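Local coordinates for malonyl CoA-acyl carrier protein transacylase (Clostridium perfringens, PDB 3PTW), which probably catalyses transfer of the malonyl group from coenzyme A to acyl carrier protein, the step that supplies malonyl units for fatty acid synthesis, at residues H85-L90 and Y95-H100; I225-V230 and E260-S265. All blocks are in the same frame, centred on the assembly; numbering follows the deposited sequence.

Contact 1. Residues H85-L90 and Y95-H100; sequences HISCGL and YSALIH
Ser87 and Ala97 meet where strand 86-89 packs against the helix that follows it in the chain, and the serine can be followed outward atom by atom. Its CB, directed at the helix, lies 4.2 Å from Ala97 CB, a loose methylene-to-methyl approach. One bond further on, OG closes the gap: it stands 3.3 Å from Ala97 CB and 3.8 Å from Ala97 CA, so the hydroxyl oxygen rests against the alanine from the methyl side. The torsion that places it there, chi1 67°, sets OG between the backbone N and the carbonyl carbon of its own residue. From this position OG also meets the imidazole of His100, at the ring edge and in the ring plane, 3.8 Å from CD2. The histidine reaches back over the strand because its CG is anti to the backbone N (chi1 165°); its NE2 is hydrogen-bonded to the backbone O of Ser84, just before the strand, which helps to fix the turn of the ring. Phe6 of the adjacent strand 4-8 meets that ring.

Ala97 CB has a second neighbour in Cys88 CA, 4.0 Å away, while the thiol side chain leaves the opposite face of the strand toward helix 255-264. Small residues at the crossing let the segment axes approach to 6.8 Å, and their directions, 151° apart, run nearly antiparallel, as expected when a chain turns back sharply from strand into helix. No hydrogen bond joins the two segments. The chemistry is therefore that of close van der Waals packing: a small polar group is set against a methyl and an imidazole edge, and the histidine's polar tie is made to the strand's approach instead.

Contact 2. Residues I225-V230 and E260-S265; sequences IVMSNV and EKMIES
Met227 reaches from strand 225-228 across to the helix ending at Glu264, and its side chain meets two helical side chains at different angles. Against Met262 it lies obliquely, the two CG atoms 3.7 Å apart; against Lys261 it crosses at about a right angle, with SD 4.1 Å from the lysine CB. Its CG is anti to the carbonyl carbon, and a bend at chi2 (-59°) swings the thioether along the helix surface before chi3 extends the methyl. CE thus ends over the backbone between the two residues, 3.7 Å from Met262 N and 3.9 Å from Lys261 CB. Beyond that methyl, roughly in line with the SD-CE bond, lies Ser265 OG, 4.1 Å from CE.

Met262 keeps its own chain extended through chi2 and bends only at chi3, carrying its thioether past Met227 to Ile86 and Cys88 of the neighbouring strand. Lys261 behaves differently: only the base of its chain packs on the methionine, and the rest leads away to a salt bridge in which NZ lies 2.7 Å from Glu264 OE1, above the carboxylate plane. Near the helix end, Ser265 OG lies 2.6 Å from Lys261 O. That oxygen is gripped a second time by Ser265 N, the two donors coming from opposite faces of the carbonyl plane. The hydroxyl bond thus holds Ser265 OG against the helix end, next to the methionine methyl, whereas the salt bridge lies well away from it.

Here the methionine, lying along the last turn of the helix, packs helix 255-264 on one face of the mixed, largely parallel central sheet in the acyl transferase domain, an arrangement in keeping with the alpha/beta-hydrolase-like core of this family.

Contacts 1 and 2 lie with their centres 10 Å apart and share the central sheet, in which strands 86-89 and 225-228 are parallel neighbours. Helix 93-100 packs on one face and helix 255-264 on the other, making a layered unit. The strands are also joined directly: His85 O and Ile225 N are 2.7 Å apart, Cys88 CB and Met227 CB 3.5 Å. Near the C-terminal ends of the two strands, Gly89 O lies 2.9 Å from Asn229 ND2, and Asn229 OD1 accepts from Ser91 N. Gly89, Ser91 and Gly93 fit the GxSxG nucleophile elbow of acyl transferases, so contact 1 probably frames that turn, while contact 2 packs helix 255-264 onto the adjoining strand 225-228.

Contact 1. Residues H85-L90 and Y95-H100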
loop_
_atom_site.group_PDB
_atom_site.type_symbol
_atom_site.label_atom_id
_atom_site.label_comp_id
_atom_site.label_asym_id
_atom_site.label_seq_id
_atom_site.Cartn_x
_atom_site.Cartn_y
_atom_site.Cartn_z
ATOM N N HIS A 85 -15.808 0.482 -7.672
ATOM C CA HIS A 85 -15.885 -0.832 -7.049
ATOM C C HIS A 85 -14.729 -1.741 -7.473
ATOM O O HIS A 85 -14.845 -2.975 -7.433
ATOM C CB HIS A 85 -17.230 -1.483 -7.350
ATOM C CG HIS A 85 -17.504 -1.663 -8.812
ATOM N ND1 HIS A 85 -18.157 -0.713 -9.572
ATOM C CD2 HIS A 85 -17.239 -2.695 -9.646
ATOM C CE1 HIS A 85 -18.272 -1.148 -10.812
ATOM N NE2 HIS A 85 -17.725 -2.350 -10.885
ATOM N N ILE A 86 -13.621 -1.129 -7.900
ATOM C CA ILE A 86 -12.371 -1.859 -8.157
ATOM C C ILE A 86 -11.204 -1.091 -7.547
ATOM O O ILE A 86 -10.914 0.036 -7.954
ATOM C CB ILE A 86 -12.097 -2.112 -9.677
ATOM C CG1 ILE A 86 -13.379 -2.508 -10.428
ATOM C CG2 ILE A 86 -11.014 -3.181 -9.841
ATOM C CD1 ILE A 86 -13.264 -2.487 -11.981
ATOM N N SER A 87 -10.547 -1.691 -6.558
ATOM C CA SER A 87 -9.471 -1.007 -5.844
ATOM C C SER A 87 -8.329 -1.922 -5.427
ATOM O O SER A 87 -8.446 -3.146 -5.459
ATOM C CB SER A 87 -10.016 -0.230 -4.637
ATOM O OG SER A 87 -10.529 -1.082 -3.632
ATOM N N CYS A 88 -7.207 -1.311 -5.068
ATOM C CA CYS A 88 -6.107 -2.038 -4.455
ATOM C C CYS A 88 -5.154 -1.055 -3.843
ATOM O O CYS A 88 -5.358 0.163 -3.959
ATOM C CB CYS A 88 -5.395 -2.952 -5.462
ATOM S SG CYS A 88 -4.151 -2.209 -6.480
ATOM N N GLY A 89 -4.140 -1.599 -3.175
ATOM C CA GLY A 89 -3.065 -0.835 -2.568
ATOM C C GLY A 89 -1.729 -1.532 -2.784
ATOM O O GLY A 89 -1.629 -2.506 -3.549
ATOM N N LEU A 90 -0.695 -1.032 -2.111
ATOM C CA LEU A 90 0.648 -1.598 -2.235
ATOM C C LEU A 90 1.115 -1.835 -0.814
ATOM O O LEU A 90 1.545 -0.893 -0.125
ATOM C CB LEU A 90 1.567 -0.623 -2.993
ATOM C CG LEU A 90 3.068 -0.798 -3.331
ATOM C CD1 LEU A 90 3.858 -1.771 -2.461
ATOM C CD2 LEU A 90 3.290 -1.139 -4.743
ATOM N N TYR A 95 -5.334 -2.691 2.984
ATOM C CA TYR A 95 -6.291 -2.515 4.085
ATOM C C TYR A 95 -7.335 -1.439 3.792
ATOM O O TYR A 95 -8.509 -1.655 4.051
ATOM C CB TYR A 95 -5.586 -2.284 5.430
ATOM C CG TYR A 95 -4.959 -3.558 5.947
ATOM C CD1 TYR A 95 -5.653 -4.396 6.818
ATOM C CD2 TYR A 95 -3.681 -3.950 5.534
ATOM C CE1 TYR A 95 -5.094 -5.582 7.274
ATOM C CE2 TYR A 95 -3.115 -5.146 5.988
ATOM C CZ TYR A 95 -3.826 -5.947 6.858
ATOM O OH TYR A 95 -3.286 -7.130 7.318
ATOM N N SER A 96 -6.922 -0.301 3.235
ATOM C CA SER A 96 -7.884 0.748 2.881
ATOM C C SER A 96 -8.869 0.228 1.833
ATOM O O SER A 96 -10.026 0.612 1.824
ATOM C CB SER A 96 -7.187 1.997 2.311
ATOM O OG SER A 96 -6.158 2.501 3.155
ATOM N N ALA A 97 -8.381 -0.602 0.917
ATOM C CA ALA A 97 -9.256 -1.186 -0.099
ATOM C C ALA A 97 -10.289 -2.118 0.562
ATOM O O ALA A 97 -11.485 -2.013 0.275
ATOM C CB ALA A 97 -8.441 -1.903 -1.161
ATOM N N LEU A 98 -9.847 -2.973 1.492
ATOM C CA LEU A 98 -10.773 -3.900 2.162
ATOM C C LEU A 98 -11.813 -3.202 3.039
ATOM O O LEU A 98 -12.934 -3.679 3.122
ATOM C CB LEU A 98 -10.043 -4.969 2.978
ATOM C CG LEU A 98 -9.217 -6.001 2.214
ATOM C CD1 LEU A 98 -8.288 -6.761 3.178
ATOM C CD2 LEU A 98 -10.095 -6.953 1.435
ATOM N N ILE A 99 -11.431 -2.095 3.687
ATOM C CA ILE A 99 -12.369 -1.239 4.407
ATOM C C ILE A 99 -13.355 -0.601 3.436
ATOM O O ILE A 99 -14.553 -0.588 3.686
ATOM C CB ILE A 99 -11.654 -0.111 5.227
ATOM C CG1 ILE A 99 -10.855 -0.701 6.396
ATOM C CG2 ILE A 99 -12.678 0.960 5.712
ATOM C CD1 ILE A 99 -9.776 0.253 6.996
ATOM N N HIS A 100 -12.851 -0.080 2.322
ATOM C CA HIS A 100 -13.713 0.528 1.294
ATOM C C HIS A 100 -14.750 -0.502 0.840
ATOM O O HIS A 100 -15.925 -0.170 0.670
ATOM C CB HIS A 100 -12.846 1.087 0.147
ATOM C CG HIS A 100 -13.596 1.416 -1.107
ATOM N ND1 HIS A 100 -14.696 2.245 -1.129
ATOM C CD2 HIS A 100 -13.381 1.043 -2.391
ATOM C CE1 HIS A 100 -15.142 2.348 -2.369
ATOM N NE2 HIS A 100 -14.347 1.644 -3.157
#

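Contact 2. Residues I225-V230 and E260-S265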
loop_
_atom_site.group_PDB
_atom_site.type_symbol
_atom_site.label_atom_id
_atom_site.label_comp_id
_atom_site.label_asym_id
_atom_site.label_seq_id
_atom_site.Cartn_x
_atom_site.Cartn_y
_atom_site.Cartn_z
ATOM N N ILE A 225 -14.552 -5.218 -6.036
ATOM C CA ILE A 225 -13.370 -6.006 -6.360
ATOM C C ILE A 225 -12.178 -5.378 -5.678
ATOM O O ILE A 225 -11.950 -4.171 -5.796
ATOM C CB ILE A 225 -13.139 -6.084 -7.886
ATOM C CG1 ILE A 225 -14.260 -6.889 -8.554
ATOM C CG2 ILE A 225 -11.774 -6.710 -8.210
ATOM C CD1 ILE A 225 -14.315 -6.740 -10.081
ATOM N N VAL A 226 -11.446 -6.196 -4.931
ATOM C CA VAL A 226 -10.210 -5.765 -4.305
ATOM C C VAL A 226 -9.138 -6.695 -4.833
ATOM O O VAL A 226 -9.345 -7.922 -4.871
ATOM C CB VAL A 226 -10.289 -5.840 -2.761
ATOM C CG1 VAL A 226 -8.943 -5.505 -2.135
ATOM C CG2 VAL A 226 -11.365 -4.914 -2.247
ATOM N N MET A 227 -8.023 -6.117 -5.277
ATOM C CA MET A 227 -6.890 -6.909 -5.752
ATOM C C MET A 227 -6.008 -7.336 -4.586
ATOM O O MET A 227 -5.704 -6.537 -3.670
ATOM C CB MET A 227 -6.057 -6.153 -6.805
ATOM C CG MET A 227 -6.824 -5.739 -8.046
ATOM S SD MET A 227 -7.538 -7.167 -8.898
ATOM C CE MET A 227 -8.509 -6.438 -10.199
ATOM N N SER A 228 -5.613 -8.605 -4.611
ATOM C CA SER A 228 -4.699 -9.127 -3.609
ATOM C C SER A 228 -3.260 -8.975 -4.073
ATOM O O SER A 228 -2.914 -9.420 -5.174
ATOM C CB SER A 228 -5.012 -10.591 -3.291
ATOM O OG SER A 228 -3.863 -11.263 -2.755
ATOM N N ASN A 229 -2.439 -8.345 -3.223
ATOM C CA ASN A 229 -0.996 -8.215 -3.433
ATOM C C ASN A 229 -0.315 -9.588 -3.514
ATOM O O ASN A 229 0.638 -9.778 -4.283
ATOM C CB ASN A 229 -0.315 -7.393 -2.298
ATOM C CG ASN A 229 -0.620 -5.875 -2.336
ATOM O OD1 ASN A 229 -0.401 -5.179 -1.336
ATOM N ND2 ASN A 229 -1.089 -5.360 -3.467
ATOM N N VAL A 230 -0.780 -10.538 -2.704
ATOM C CA VAL A 230 -0.210 -11.898 -2.702
ATOM C C VAL A 230 -0.520 -12.631 -4.010
ATOM O O VAL A 230 0.372 -13.238 -4.618
ATOM C CB VAL A 230 -0.716 -12.764 -1.498
ATOM C CG1 VAL A 230 -0.351 -14.247 -1.685
ATOM C CG2 VAL A 230 -0.129 -12.258 -0.200
ATOM N N GLU A 260 -2.395 -4.544 -13.739
ATOM C CA GLU A 260 -2.659 -5.228 -15.004
ATOM C C GLU A 260 -4.071 -5.828 -15.004
ATOM O O GLU A 260 -4.827 -5.658 -15.961
ATOM C CB GLU A 260 -1.573 -6.313 -15.224
ATOM C CG GLU A 260 -0.870 -6.290 -16.584
ATOM C CD GLU A 260 0.681 -6.272 -16.488
ATOM O OE1 GLU A 260 1.287 -5.379 -17.124
ATOM O OE2 GLU A 260 1.289 -7.127 -15.804
ATOM N N LYS A 261 -4.427 -6.515 -13.920
ATOM C CA LYS A 261 -5.751 -7.106 -13.767
ATOM C C LYS A 261 -6.852 -6.054 -13.683
ATOM O O LYS A 261 -7.944 -6.232 -14.241
ATOM C CB LYS A 261 -5.799 -8.044 -12.558
ATOM C CG LYS A 261 -5.105 -9.380 -12.797
ATOM C CD LYS A 261 -5.957 -10.298 -13.665
ATOM C CE LYS A 261 -5.119 -11.438 -14.228
ATOM N NZ LYS A 261 -4.484 -11.067 -15.531
ATOM N N MET A 262 -6.560 -4.948 -13.001
ATOM C CA MET A 262 -7.511 -3.849 -12.915
ATOM C C MET A 262 -7.834 -3.352 -14.325
ATOM O O MET A 262 -8.997 -3.155 -14.661
ATOM C CB MET A 262 -6.977 -2.715 -12.024
ATOM C CG MET A 262 -7.011 -3.048 -10.535
ATOM S SD MET A 262 -6.431 -1.748 -9.429
ATOM C CE MET A 262 -7.882 -0.678 -9.375
ATOM N N ILE A 263 -6.792 -3.159 -15.138
ATOM C CA ILE A 263 -6.941 -2.719 -16.525
ATOM C C ILE A 263 -7.689 -3.761 -17.362
ATOM O O ILE A 263 -8.576 -3.401 -18.136
ATOM C CB ILE A 263 -5.570 -2.354 -17.162
ATOM C CG1 ILE A 263 -5.017 -1.094 -16.484
ATOM C CG2 ILE A 263 -5.684 -2.201 -18.705
ATOM C CD1 ILE A 263 -3.680 -0.605 -17.006
ATOM N N GLU A 264 -7.326 -5.037 -17.193
ATOM C CA GLU A 264 -8.059 -6.164 -17.792
ATOM C C GLU A 264 -9.545 -6.056 -17.495
ATOM O O GLU A 264 -10.379 -6.243 -18.369
ATOM C CB GLU A 264 -7.556 -7.483 -17.213
ATOM C CG GLU A 264 -6.939 -8.436 -18.200
ATOM C CD GLU A 264 -6.706 -9.815 -17.586
ATOM O OE1 GLU A 264 -5.620 -10.385 -17.828
ATOM O OE2 GLU A 264 -7.595 -10.311 -16.843
ATOM N N SER A 265 -9.848 -5.730 -16.244
ATOM C CA SER A 265 -11.207 -5.633 -15.740
ATOM C C SER A 265 -11.911 -4.363 -16.203
ATOM O O SER A 265 -13.065 -4.131 -15.846
ATOM C CB SER A 265 -11.196 -5.698 -14.213
ATOM O OG SER A 265 -10.473 -6.844 -13.770
#